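Side-chain contacts in uncharacterized protein (Bacillus cereus, PDB 5F2H), which is of unknown function but, as a member of the alpha/beta-hydrolase superfamily, probably acts as a hydrolase of the phospholipase/carboxylesterase type: residues T31-M34 with E35-G39; Q275-D279 with K280-H284; P290-H294 with D295-D299. All blocks are in the same frame, centred on the assembly; numbering follows the deposited sequence.

Contact 1 of 3, residues T31-M34 with E35-G39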
ATOM      1  N   THR B  31      -8.775  20.428 -43.944  1.00 77.78           N
ATOM      2  CA  THR B  31      -7.348  20.550 -44.148  1.00 77.75           C
ATOM      3  C   THR B  31      -6.630  20.347 -42.815  1.00 78.27           C
ATOM      4  O   THR B  31      -5.584  19.715 -42.784  1.00 83.39           O
ATOM      5  CB  THR B  31      -6.982  21.929 -44.709  1.00 78.10           C
ATOM      6  OG1 THR B  31      -7.530  22.078 -46.026  1.00 74.18           O
ATOM      7  CG2 THR B  31      -5.482  22.089 -44.790  1.00 84.67           C
ATOM      8  N   TYR B  32      -7.191  20.848 -41.714  1.00 75.98           N
ATOM      9  CA  TYR B  32      -6.526  20.704 -40.408  1.00 79.71           C
ATOM     10  C   TYR B  32      -6.363  19.254 -39.989  1.00 78.45           C
ATOM     11  O   TYR B  32      -5.250  18.792 -39.710  1.00 81.12           O
ATOM     12  CB  TYR B  32      -7.268  21.460 -39.287  1.00 79.01           C
ATOM     13  CG  TYR B  32      -6.563  21.387 -37.919  1.00 79.45           C
ATOM     14  CD1 TYR B  32      -6.794  20.326 -37.033  1.00 80.21           C
ATOM     15  CD2 TYR B  32      -5.671  22.373 -37.517  1.00 80.87           C
ATOM     16  CE1 TYR B  32      -6.160  20.259 -35.796  1.00 78.79           C
ATOM     17  CE2 TYR B  32      -5.029  22.310 -36.288  1.00 81.44           C
ATOM     18  CZ  TYR B  32      -5.265  21.249 -35.437  1.00 81.64           C
ATOM     19  OH  TYR B  32      -4.618  21.179 -34.217  1.00 84.17           O
ATOM     20  N   ILE B  33      -7.481  18.540 -39.941  1.00 74.83           N
ATOM     21  CA  ILE B  33      -7.460  17.145 -39.531  1.00 73.05           C
ATOM     22  C   ILE B  33      -6.611  16.275 -40.451  1.00 73.42           C
ATOM     23  O   ILE B  33      -6.019  15.305 -39.981  1.00 69.71           O
ATOM     24  CB  ILE B  33      -8.882  16.559 -39.411  1.00 70.37           C
ATOM     25  CG1 ILE B  33      -8.860  15.221 -38.661  1.00 70.13           C
ATOM     26  CG2 ILE B  33      -9.540  16.433 -40.771  1.00 70.54           C
ATOM     27  CD1 ILE B  33     -10.237  14.673 -38.349  1.00 68.55           C
HETATM   28  N   MSE B  34      -6.555  16.610 -41.744  1.00 75.97           N
HETATM   29  CA  MSE B  34      -5.756  15.828 -42.687  1.00 79.74           C
HETATM   30  C   MSE B  34      -4.329  15.784 -42.201  1.00 81.47           C
HETATM   31  O   MSE B  34      -3.773  14.702 -42.044  1.00 79.98           O
HETATM   32  CB  MSE B  34      -5.823  16.361 -44.124  1.00 83.73           C
HETATM   33  CG  MSE B  34      -7.204  16.250 -44.787  1.00 86.26           C
HETATM   34 SE   MSE B  34      -7.818  14.358 -44.889  0.71 88.37          SE
HETATM   35  CE  MSE B  34      -6.503  13.654 -46.163  1.00 94.71           C
ATOM     36  N   GLU B  35      -3.770  16.958 -41.890  1.00 85.18           N
ATOM     37  CA  GLU B  35      -2.389  17.123 -41.417  1.00 89.84           C
ATOM     38  C   GLU B  35      -2.066  16.597 -40.008  1.00 89.74           C
ATOM     39  O   GLU B  35      -0.977  16.071 -39.751  1.00 97.66           O
ATOM     40  CB  GLU B  35      -2.010  18.632 -41.455  1.00 95.22           C
ATOM     41  CG  GLU B  35      -0.609  18.943 -40.899  1.00103.15           C
ATOM     42  CD  GLU B  35      -0.235  20.428 -40.866  1.00106.43           C
ATOM     43  OE1 GLU B  35      -0.641  21.199 -41.761  1.00105.20           O
ATOM     44  OE2 GLU B  35       0.531  20.815 -39.952  1.00108.02           O
ATOM     45  N   HIS B  36      -2.994  16.741 -39.087  1.00 86.24           N
ATOM     46  CA  HIS B  36      -2.730  16.331 -37.724  1.00 85.54           C
ATOM     47  C   HIS B  36      -3.190  14.952 -37.305  1.00 83.32           C
ATOM     48  O   HIS B  36      -2.731  14.442 -36.290  1.00 85.14           O
ATOM     49  CB  HIS B  36      -3.308  17.391 -36.800  1.00 85.30           C
ATOM     50  CG  HIS B  36      -2.706  18.741 -37.010  1.00 90.32           C
ATOM     51  ND1 HIS B  36      -3.243  19.669 -37.878  1.00 90.77           N
ATOM     52  CD2 HIS B  36      -1.588  19.306 -36.497  1.00 93.93           C
ATOM     53  CE1 HIS B  36      -2.493  20.755 -37.878  1.00 95.72           C
ATOM     54  NE2 HIS B  36      -1.485  20.563 -37.045  1.00100.00           N
ATOM     55  N   ALA B  37      -4.075  14.336 -38.078  1.00 82.97           N
ATOM     56  CA  ALA B  37      -4.582  13.006 -37.736  1.00 79.16           C
ATOM     57  C   ALA B  37      -3.504  11.941 -37.794  1.00 82.67           C
ATOM     58  O   ALA B  37      -3.540  10.992 -37.026  1.00 81.38           O
ATOM     59  CB  ALA B  37      -5.739  12.622 -38.648  1.00 75.95           C
ATOM     60  N   LYS B  38      -2.551  12.109 -38.703  1.00 88.00           N
ATOM     61  CA  LYS B  38      -1.462  11.136 -38.871  1.00 91.08           C
ATOM     62  C   LYS B  38      -0.709  10.735 -37.612  1.00 88.87           C
ATOM     63  O   LYS B  38      -0.048  11.558 -36.979  1.00 85.81           O
ATOM     64  CB  LYS B  38      -0.422  11.570 -39.915  1.00 95.64           C
ATOM     65  CG  LYS B  38      -0.982  11.915 -41.286  1.00 98.89           C
ATOM     66  CD  LYS B  38       0.042  11.772 -42.405  1.00107.57           C
ATOM     67  CE  LYS B  38       0.391  10.301 -42.625  1.00111.42           C
ATOM     68  NZ  LYS B  38       1.380  10.074 -43.714  1.00114.45           N
ATOM     69  N   GLY B  39      -0.811   9.446 -37.290  1.00 88.63           N
ATOM     70  CA  GLY B  39      -0.141   8.855 -36.148  1.00 91.26           C
ATOM     71  C   GLY B  39      -0.978   8.724 -34.902  1.00 91.18           C
ATOM     72  O   GLY B  39      -0.725   7.851 -34.076  1.00 89.42           O
TER
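Two different first torsions bring the rings of Tyr-32 and His-36 together one helical turn apart. Tyr-32 sets its CG opposite the backbone N (chi1 -177°), which places the phenol beside its own carbonyl carbon, leaning toward the next turn, while the CG of His-36 lies beside its own backbone N (chi1 -60°), and the imidazole folds back over the preceding turn. The result is a face-to-face stack, with centroids 4.0 Å apart and planes inclined by 24°. ND1 of His-36 sits over the centre of the phenol ring. The overlap is less central seen from the other partner, for CZ of Tyr-32 lies toward the rim of the imidazole, and CG of Glu-35 rests on the opposite imidazole face.

A second tie fixes the rotation of the imidazole. His-36 ND1 donates to Tyr-32 O at 2.9 Å in a fairly straight bond; the oxygen lies close to the imidazole plane, whereas the donor stands above the carbonyl plane. The same oxygen accepts the helical bond from His-36 N at 3.1 Å, and the main chain and side chain of His-36 thus both bond to Tyr-32 O. This use of ND1 is consistent with a proton on that atom. Nearby, Ala-37 N donates to Ile-33 O at 2.9 Å, and CG1 of Ile-33 meets CB of Ala-37 at 4.1 Å, a small apolar contact on another side of the helix.

The arrangement is an i to i+4 aromatic pair near the C-terminal end of helix 26-37, in the N-terminal helical part of the chain. Tyr-32 and His-36 turn toward helix 10-23, where they touch Thr-17 and Leu-13 respectively, and both reach Met-8. Ile-33 reaches both Thr-17 of helix 10-23 and Phe-50 and Lys-51 of helix 44-58, and Ala-37 also meets Lys-51.

Contact 2 of 3, residues Q275-D279 with K280-H284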
ATOM      1  N   GLN B 275      27.992   8.982  17.278  1.00 81.19           N
ATOM      2  CA  GLN B 275      29.103   9.892  16.995  1.00 85.56           C
ATOM      3  C   GLN B 275      29.662   9.635  15.589  1.00 85.03           C
ATOM      4  O   GLN B 275      29.869  10.567  14.817  1.00 86.40           O
ATOM      5  CB  GLN B 275      30.201   9.715  18.047  1.00 88.08           C
ATOM      6  CG  GLN B 275      31.439  10.563  17.843  1.00 93.02           C
ATOM      7  CD  GLN B 275      31.171  12.058  17.852  1.00 95.18           C
ATOM      8  OE1 GLN B 275      30.042  12.514  18.034  1.00 90.04           O
ATOM      9  NE2 GLN B 275      32.233  12.835  17.653  1.00101.90           N
ATOM     10  N   VAL B 276      29.862   8.361  15.256  1.00 81.49           N
ATOM     11  CA  VAL B 276      30.364   8.000  13.944  1.00 81.33           C
ATOM     12  C   VAL B 276      29.337   8.394  12.871  1.00 83.33           C
ATOM     13  O   VAL B 276      29.708   8.906  11.819  1.00 86.13           O
ATOM     14  CB  VAL B 276      30.671   6.499  13.831  1.00 77.15           C
ATOM     15  CG1 VAL B 276      31.116   6.170  12.420  1.00 77.03           C
ATOM     16  CG2 VAL B 276      31.723   6.079  14.846  1.00 77.41           C
ATOM     17  N   LEU B 277      28.048   8.154  13.130  1.00 82.91           N
ATOM     18  CA  LEU B 277      27.009   8.510  12.159  1.00 83.17           C
ATOM     19  C   LEU B 277      27.072   9.996  11.831  1.00 84.46           C
ATOM     20  O   LEU B 277      26.742  10.390  10.718  1.00 82.32           O
ATOM     21  CB  LEU B 277      25.591   8.170  12.657  1.00 82.48           C
ATOM     22  CG  LEU B 277      25.184   6.723  12.952  1.00 80.23           C
ATOM     23  CD1 LEU B 277      23.710   6.702  13.326  1.00 80.08           C
ATOM     24  CD2 LEU B 277      25.398   5.798  11.772  1.00 79.12           C
ATOM     25  N   LYS B 278      27.452  10.815  12.812  1.00 88.39           N
ATOM     26  CA  LYS B 278      27.578  12.270  12.612  1.00 98.12           C
ATOM     27  C   LYS B 278      28.885  12.584  11.835  1.00101.85           C
ATOM     28  O   LYS B 278      28.895  13.390  10.894  1.00 99.10           O
ATOM     29  CB  LYS B 278      27.562  13.011  13.952  1.00102.89           C
ATOM     30  CG  LYS B 278      27.700  14.516  13.807  1.00112.45           C
ATOM     31  CD  LYS B 278      27.741  15.253  15.141  1.00116.66           C
ATOM     32  CE  LYS B 278      27.988  16.746  14.910  1.00121.40           C
ATOM     33  NZ  LYS B 278      28.054  17.554  16.159  1.00121.60           N
ATOM     34  N   ASP B 279      29.967  11.912  12.227  1.00103.29           N
ATOM     35  CA  ASP B 279      31.270  12.058  11.589  1.00107.31           C
ATOM     36  C   ASP B 279      31.207  11.711  10.098  1.00110.65           C
ATOM     37  O   ASP B 279      31.894  12.345   9.288  1.00118.91           O
ATOM     38  CB  ASP B 279      32.304  11.136  12.261  1.00106.37           C
ATOM     39  CG  ASP B 279      32.573  11.500  13.719  1.00105.93           C
ATOM     40  OD1 ASP B 279      32.324  12.667  14.101  1.00106.31           O
ATOM     41  OD2 ASP B 279      33.096  10.632  14.461  1.00101.65           O
ATOM     42  N   LYS B 280      30.396  10.707   9.748  1.00107.66           N
ATOM     43  CA  LYS B 280      30.246  10.263   8.352  1.00111.25           C
ATOM     44  C   LYS B 280      29.010  10.813   7.675  1.00111.27           C
ATOM     45  O   LYS B 280      28.547  10.279   6.654  1.00110.29           O
ATOM     46  CB  LYS B 280      30.277   8.744   8.277  1.00111.23           C
ATOM     47  CG  LYS B 280      31.615   8.260   8.782  1.00115.11           C
ATOM     48  CD  LYS B 280      31.936   6.823   8.488  1.00114.51           C
ATOM     49  CE  LYS B 280      33.309   6.526   9.059  1.00115.30           C
ATOM     50  NZ  LYS B 280      33.857   5.245   8.563  1.00114.58           N
ATOM     51  N   ASN B 281      28.487  11.872   8.285  1.00111.60           N
ATOM     52  CA  ASN B 281      27.315  12.592   7.819  1.00110.75           C
ATOM     53  C   ASN B 281      26.190  11.693   7.281  1.00106.34           C
ATOM     54  O   ASN B 281      25.758  11.842   6.138  1.00105.94           O
ATOM     55  CB  ASN B 281      27.774  13.620   6.780  1.00115.76           C
ATOM     56  CG  ASN B 281      26.688  14.605   6.402  1.00117.68           C
ATOM     57  OD1 ASN B 281      25.541  14.493   6.843  1.00116.35           O
ATOM     58  ND2 ASN B 281      27.047  15.589   5.588  1.00120.18           N
ATOM     59  N   ILE B 282      25.718  10.768   8.118  1.00102.52           N
ATOM     60  CA  ILE B 282      24.640   9.847   7.743  1.00 98.84           C
ATOM     61  C   ILE B 282      23.347  10.422   8.293  1.00 99.11           C
ATOM     62  O   ILE B 282      23.237  10.632   9.500  1.00 99.96           O
ATOM     63  CB  ILE B 282      24.837   8.461   8.380  1.00 95.51           C
ATOM     64  CG1 ILE B 282      26.261   7.933   8.156  1.00 96.09           C
ATOM     65  CG2 ILE B 282      23.787   7.497   7.851  1.00 92.96           C
ATOM     66  CD1 ILE B 282      26.608   7.702   6.710  1.00 97.09           C
ATOM     67  N   GLU B 283      22.353  10.648   7.440  1.00101.72           N
ATOM     68  CA  GLU B 283      21.090  11.218   7.919  1.00102.96           C
ATOM     69  C   GLU B 283      20.523  10.271   9.009  1.00 97.87           C
ATOM     70  O   GLU B 283      20.348   9.072   8.788  1.00 95.45           O
ATOM     71  CB  GLU B 283      20.104  11.474   6.766  1.00106.67           C
ATOM     72  CG  GLU B 283      19.047  12.521   7.105  1.00113.03           C
ATOM     73  CD  GLU B 283      18.130  12.860   5.935  1.00116.10           C
ATOM     74  OE1 GLU B 283      18.332  12.305   4.831  1.00115.08           O
ATOM     75  OE2 GLU B 283      17.218  13.701   6.119  1.00115.42           O
ATOM     76  N   HIS B 284      20.313  10.790  10.213  1.00 96.53           N
ATOM     77  CA  HIS B 284      19.790   9.962  11.295  1.00 96.06           C
ATOM     78  C   HIS B 284      19.193  10.829  12.386  1.00 99.61           C
ATOM     79  O   HIS B 284      19.173  12.055  12.276  1.00108.51           O
ATOM     80  CB  HIS B 284      20.899   9.118  11.919  1.00 93.63           C
ATOM     81  CG  HIS B 284      21.871   9.910  12.733  1.00 97.91           C
ATOM     82  ND1 HIS B 284      23.027  10.447  12.207  1.00100.00           N
ATOM     83  CD2 HIS B 284      21.857  10.260  14.042  1.00 97.43           C
ATOM     84  CE1 HIS B 284      23.685  11.086  13.158  1.00102.24           C
ATOM     85  NE2 HIS B 284      22.994  10.991  14.279  1.00100.54           N
TER
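Leu-277 O receives Ile-282 N at 2.8 Å in an almost straight bond, with an N-H...O angle of 173°. Asn-281 N turns back to Lys-278 O at 3.0 Å, but from well above that carbonyl's plane, and the last regular turn is closed by Lys-280 N on Val-276 O.

Beyond these backbone bonds, the side chain of Leu-277 packs against the returning chain. Its CB and CD1 lie over one face of the His-284 imidazole, CD1 being 4.0 Å from the ring centroid and 20° off the normal, a CH-pi contact. His-284 has its CG between the backbone N and the carbonyl carbon (chi1 71°), a rotation that turns this ring face to Leu-277; its ND1 donates within the ring plane to Ile-282 O at 2.7 Å, which fixes the ring's rotation. The extended Lys-280 chain runs alongside Val-276, CE to CG1 4.0 Å, and its NZ bonds to Asn-242. Leu-277 and Ile-282 both pack on Leu-248 of helix 247-250.

With Asn-281 at positive phi as the C-prime residue, the paired bonds define a Schellman motif. It ends helix 267-279 and turns the chain into strand 284-289, an outermost strand of the parallel sheet in this alpha/beta-hydrolase domain.

Contact 3 of 3, residues P290-H294 with D295-D299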
ATOM      1  N   PRO B 290      14.851  10.029  28.988  1.00 96.50           N
ATOM      2  CA  PRO B 290      15.274  10.177  30.370  1.00 98.79           C
ATOM      3  C   PRO B 290      14.752   9.091  31.318  1.00 98.48           C
ATOM      4  O   PRO B 290      13.690   8.502  31.079  1.00101.06           O
ATOM      5  CB  PRO B 290      14.726  11.556  30.760  1.00102.14           C
ATOM      6  CG  PRO B 290      13.641  11.850  29.781  1.00101.32           C
ATOM      7  CD  PRO B 290      14.039  11.168  28.520  1.00 98.40           C
ATOM      8  N   ASN B 291      15.543   8.802  32.354  1.00 95.86           N
ATOM      9  CA  ASN B 291      15.204   7.825  33.384  1.00 91.28           C
ATOM     10  C   ASN B 291      15.082   6.374  32.944  1.00 87.76           C
ATOM     11  O   ASN B 291      15.065   5.485  33.789  1.00 88.66           O
ATOM     12  CB  ASN B 291      13.885   8.241  34.048  1.00 92.84           C
ATOM     13  CG  ASN B 291      13.921   9.661  34.588  1.00 98.12           C
ATOM     14  OD1 ASN B 291      14.991  10.224  34.857  1.00 97.97           O
ATOM     15  ND2 ASN B 291      12.742  10.247  34.769  1.00101.11           N
ATOM     16  N   LEU B 292      15.015   6.125  31.639  1.00 85.73           N
ATOM     17  CA  LEU B 292      14.859   4.765  31.118  1.00 81.96           C
ATOM     18  C   LEU B 292      16.131   3.927  31.212  1.00 79.18           C
ATOM     19  O   LEU B 292      17.206   4.412  30.933  1.00 77.99           O
ATOM     20  CB  LEU B 292      14.395   4.832  29.663  1.00 80.86           C
ATOM     21  CG  LEU B 292      14.132   3.515  28.932  1.00 80.84           C
ATOM     22  CD1 LEU B 292      13.061   2.674  29.622  1.00 80.44           C
ATOM     23  CD2 LEU B 292      13.729   3.797  27.495  1.00 80.67           C
ATOM     24  N   LYS B 293      15.989   2.670  31.631  1.00 80.39           N
ATOM     25  CA  LYS B 293      17.122   1.741  31.749  1.00 76.98           C
ATOM     26  C   LYS B 293      17.183   0.879  30.486  1.00 70.22           C
ATOM     27  O   LYS B 293      16.823   1.358  29.411  1.00 66.35           O
ATOM     28  CB  LYS B 293      17.033   0.887  33.028  1.00 82.63           C
ATOM     29  CG  LYS B 293      17.109   1.688  34.326  1.00 91.07           C
ATOM     30  CD  LYS B 293      17.214   0.809  35.568  1.00 98.20           C
ATOM     31  CE  LYS B 293      15.984  -0.056  35.841  1.00100.33           C
ATOM     32  NZ  LYS B 293      14.770   0.748  36.169  1.00107.38           N
ATOM     33  N   HIS B 294      17.601  -0.384  30.609  1.00 67.41           N
ATOM     34  CA  HIS B 294      17.709  -1.276  29.451  1.00 66.35           C
ATOM     35  C   HIS B 294      16.372  -1.962  29.202  1.00 66.84           C
ATOM     36  O   HIS B 294      16.141  -3.143  29.536  1.00 63.58           O
ATOM     37  CB  HIS B 294      18.839  -2.256  29.671  1.00 66.50           C
ATOM     38  CG  HIS B 294      19.170  -3.091  28.473  1.00 65.44           C
ATOM     39  ND1 HIS B 294      18.900  -4.439  28.406  1.00 63.82           N
ATOM     40  CD2 HIS B 294      19.760  -2.769  27.299  1.00 65.92           C
ATOM     41  CE1 HIS B 294      19.337  -4.920  27.257  1.00 66.10           C
ATOM     42  NE2 HIS B 294      19.870  -3.928  26.571  1.00 68.00           N
ATOM     43  N   ASP B 295      15.508  -1.186  28.560  1.00 65.60           N
ATOM     44  CA  ASP B 295      14.170  -1.595  28.263  1.00 66.18           C
ATOM     45  C   ASP B 295      13.641  -0.618  27.237  1.00 62.98           C
ATOM     46  O   ASP B 295      14.250   0.401  27.011  1.00 66.32           O
ATOM     47  CB  ASP B 295      13.368  -1.451  29.558  1.00 69.46           C
ATOM     48  CG  ASP B 295      11.923  -1.776  29.387  1.00 72.06           C
ATOM     49  OD1 ASP B 295      11.590  -2.493  28.422  1.00 72.42           O
ATOM     50  OD2 ASP B 295      11.127  -1.302  30.228  1.00 76.40           O
ATOM     51  N   TYR B 296      12.503  -0.919  26.630  1.00 60.97           N
ATOM     52  CA  TYR B 296      11.906  -0.023  25.657  1.00 59.34           C
ATOM     53  C   TYR B 296      11.113   1.049  26.400  1.00 66.49           C
ATOM     54  O   TYR B 296      10.607   0.807  27.510  1.00 70.54           O
ATOM     55  CB  TYR B 296      10.913  -0.757  24.790  1.00 53.37           C
ATOM     56  CG  TYR B 296      11.432  -1.906  23.976  1.00 47.09           C
ATOM     57  CD1 TYR B 296      11.706  -3.120  24.557  1.00 45.22           C
ATOM     58  CD2 TYR B 296      11.435  -1.835  22.600  1.00 45.54           C
ATOM     59  CE1 TYR B 296      12.050  -4.213  23.787  1.00 44.28           C
ATOM     60  CE2 TYR B 296      11.787  -2.916  21.820  1.00 44.35           C
ATOM     61  CZ  TYR B 296      12.078  -4.101  22.420  1.00 44.08           C
ATOM     62  OH  TYR B 296      12.436  -5.170  21.641  1.00 48.79           O
ATOM     63  N   PRO B 297      11.007   2.255  25.812  1.00 70.55           N
ATOM     64  CA  PRO B 297      10.220   3.325  26.465  1.00 71.59           C
ATOM     65  C   PRO B 297       8.768   2.905  26.484  1.00 73.54           C
ATOM     66  O   PRO B 297       8.328   2.154  25.608  1.00 72.58           O
ATOM     67  CB  PRO B 297      10.424   4.530  25.558  1.00 71.91           C
ATOM     68  CG  PRO B 297      10.877   3.964  24.253  1.00 70.58           C
ATOM     69  CD  PRO B 297      11.594   2.688  24.539  1.00 65.83           C
ATOM     70  N   GLU B 298       8.001   3.402  27.440  1.00 82.51           N
ATOM     71  CA  GLU B 298       6.598   2.985  27.532  1.00 85.34           C
ATOM     72  C   GLU B 298       5.720   3.487  26.362  1.00 80.43           C
ATOM     73  O   GLU B 298       4.704   2.873  26.039  1.00 72.76           O
ATOM     74  CB  GLU B 298       6.066   3.252  28.942  1.00 93.94           C
ATOM     75  CG  GLU B 298       4.763   2.536  29.264  1.00105.11           C
ATOM     76  CD  GLU B 298       4.531   2.405  30.764  1.00113.62           C
ATOM     77  OE1 GLU B 298       5.531   2.390  31.512  1.00114.98           O
ATOM     78  OE2 GLU B 298       3.369   2.231  31.192  1.00124.34           O
ATOM     79  N   ASP B 299       6.165   4.547  25.687  1.00 82.10           N
ATOM     80  CA  ASP B 299       5.468   5.085  24.514  1.00 84.56           C
ATOM     81  C   ASP B 299       6.330   4.758  23.270  1.00 82.19           C
ATOM     82  O   ASP B 299       6.478   5.575  22.352  1.00 78.66           O
ATOM     83  CB  ASP B 299       5.245   6.598  24.620  1.00 88.93           C
ATOM     84  CG  ASP B 299       6.538   7.402  24.597  1.00 91.88           C
ATOM     85  OD1 ASP B 299       7.643   6.810  24.603  1.00 96.86           O
ATOM     86  OD2 ASP B 299       6.438   8.647  24.551  1.00 98.16           O
TER
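Leu-292 is the first residue of 290-294 to touch the loop ahead, with its isobutyl group lying against the backbone of 295-297. The CG of Leu-292 points opposite its backbone N (chi1 -178°), which carries both methyl groups across the bend. CD2 approaches Asp-295 O at 3.5 Å and lies 3.8 Å from CD of Pro-297, while CD1 lies 3.7 Å from Tyr-296 O. The leucine lies against the inner side of the bend, with carbonyl oxygens and the proline ring around its branches.

Lys-293 contributes mainly through its backbone: its carbonyl O accepts a weak bond from Asp-295 N at 3.0 Å, bent to 131° at the hydrogen. That bond spans an inverse gamma turn centred on His-294. The CB of His-294 stays near Asp-295 N, at 3.7 Å, but its imidazole leads outward, where NE2 bonds to the hydroxyl of Ser-208 and the ring meets Phe-207.

After the turn, Asp-295 carries its carboxylate forward, beside its own carbonyl carbon. OD1 lies 2.6 Å from Tyr-296 N, which meets it from above the carboxylate plane, 59° out of it. The Tyr-296 side chain points away from 290-294, stacks on Tyr-149 and Phe-207, and bonds to Trp-150 through its hydroxyl. The second subunit closes over this region: its Asn-15 bonds to His-294 O, and its Gln-12 packs on Asp-295.

Ser-208 is the serine of a GxSxG sequence, probably the nucleophile elbow, and a bound Tris molecule, probably from the crystallisation liquor, lies about 4 Å from the His-294 side chain. The His-294 to Ser-208 bond is therefore consistent with the histidine-serine pair of an alpha/beta-hydrolase active site, with the histidine at the centre of the tight turn.

Overall arrangement
Contact 1 belongs to the N-terminal helical part, whereas contacts 2 and 3 lie in the hydrolase domain on the opposite side of the chain's centre. The centres of contacts 1 and 2 are about 60 Å apart, and those of contacts 1 and 3 are about 72 Å apart. Contacts 2 and 3 are closer, with centres about 24 Å apart and nearest atoms about 16 Å apart; strand 284-289 leads from one to the other. Of the three, contact 3 adjoins the probable active site and the bound Tris. It also meets helix 10-23 of the second subunit, the counterpart of the helix that contact 1 packs against within its own chain.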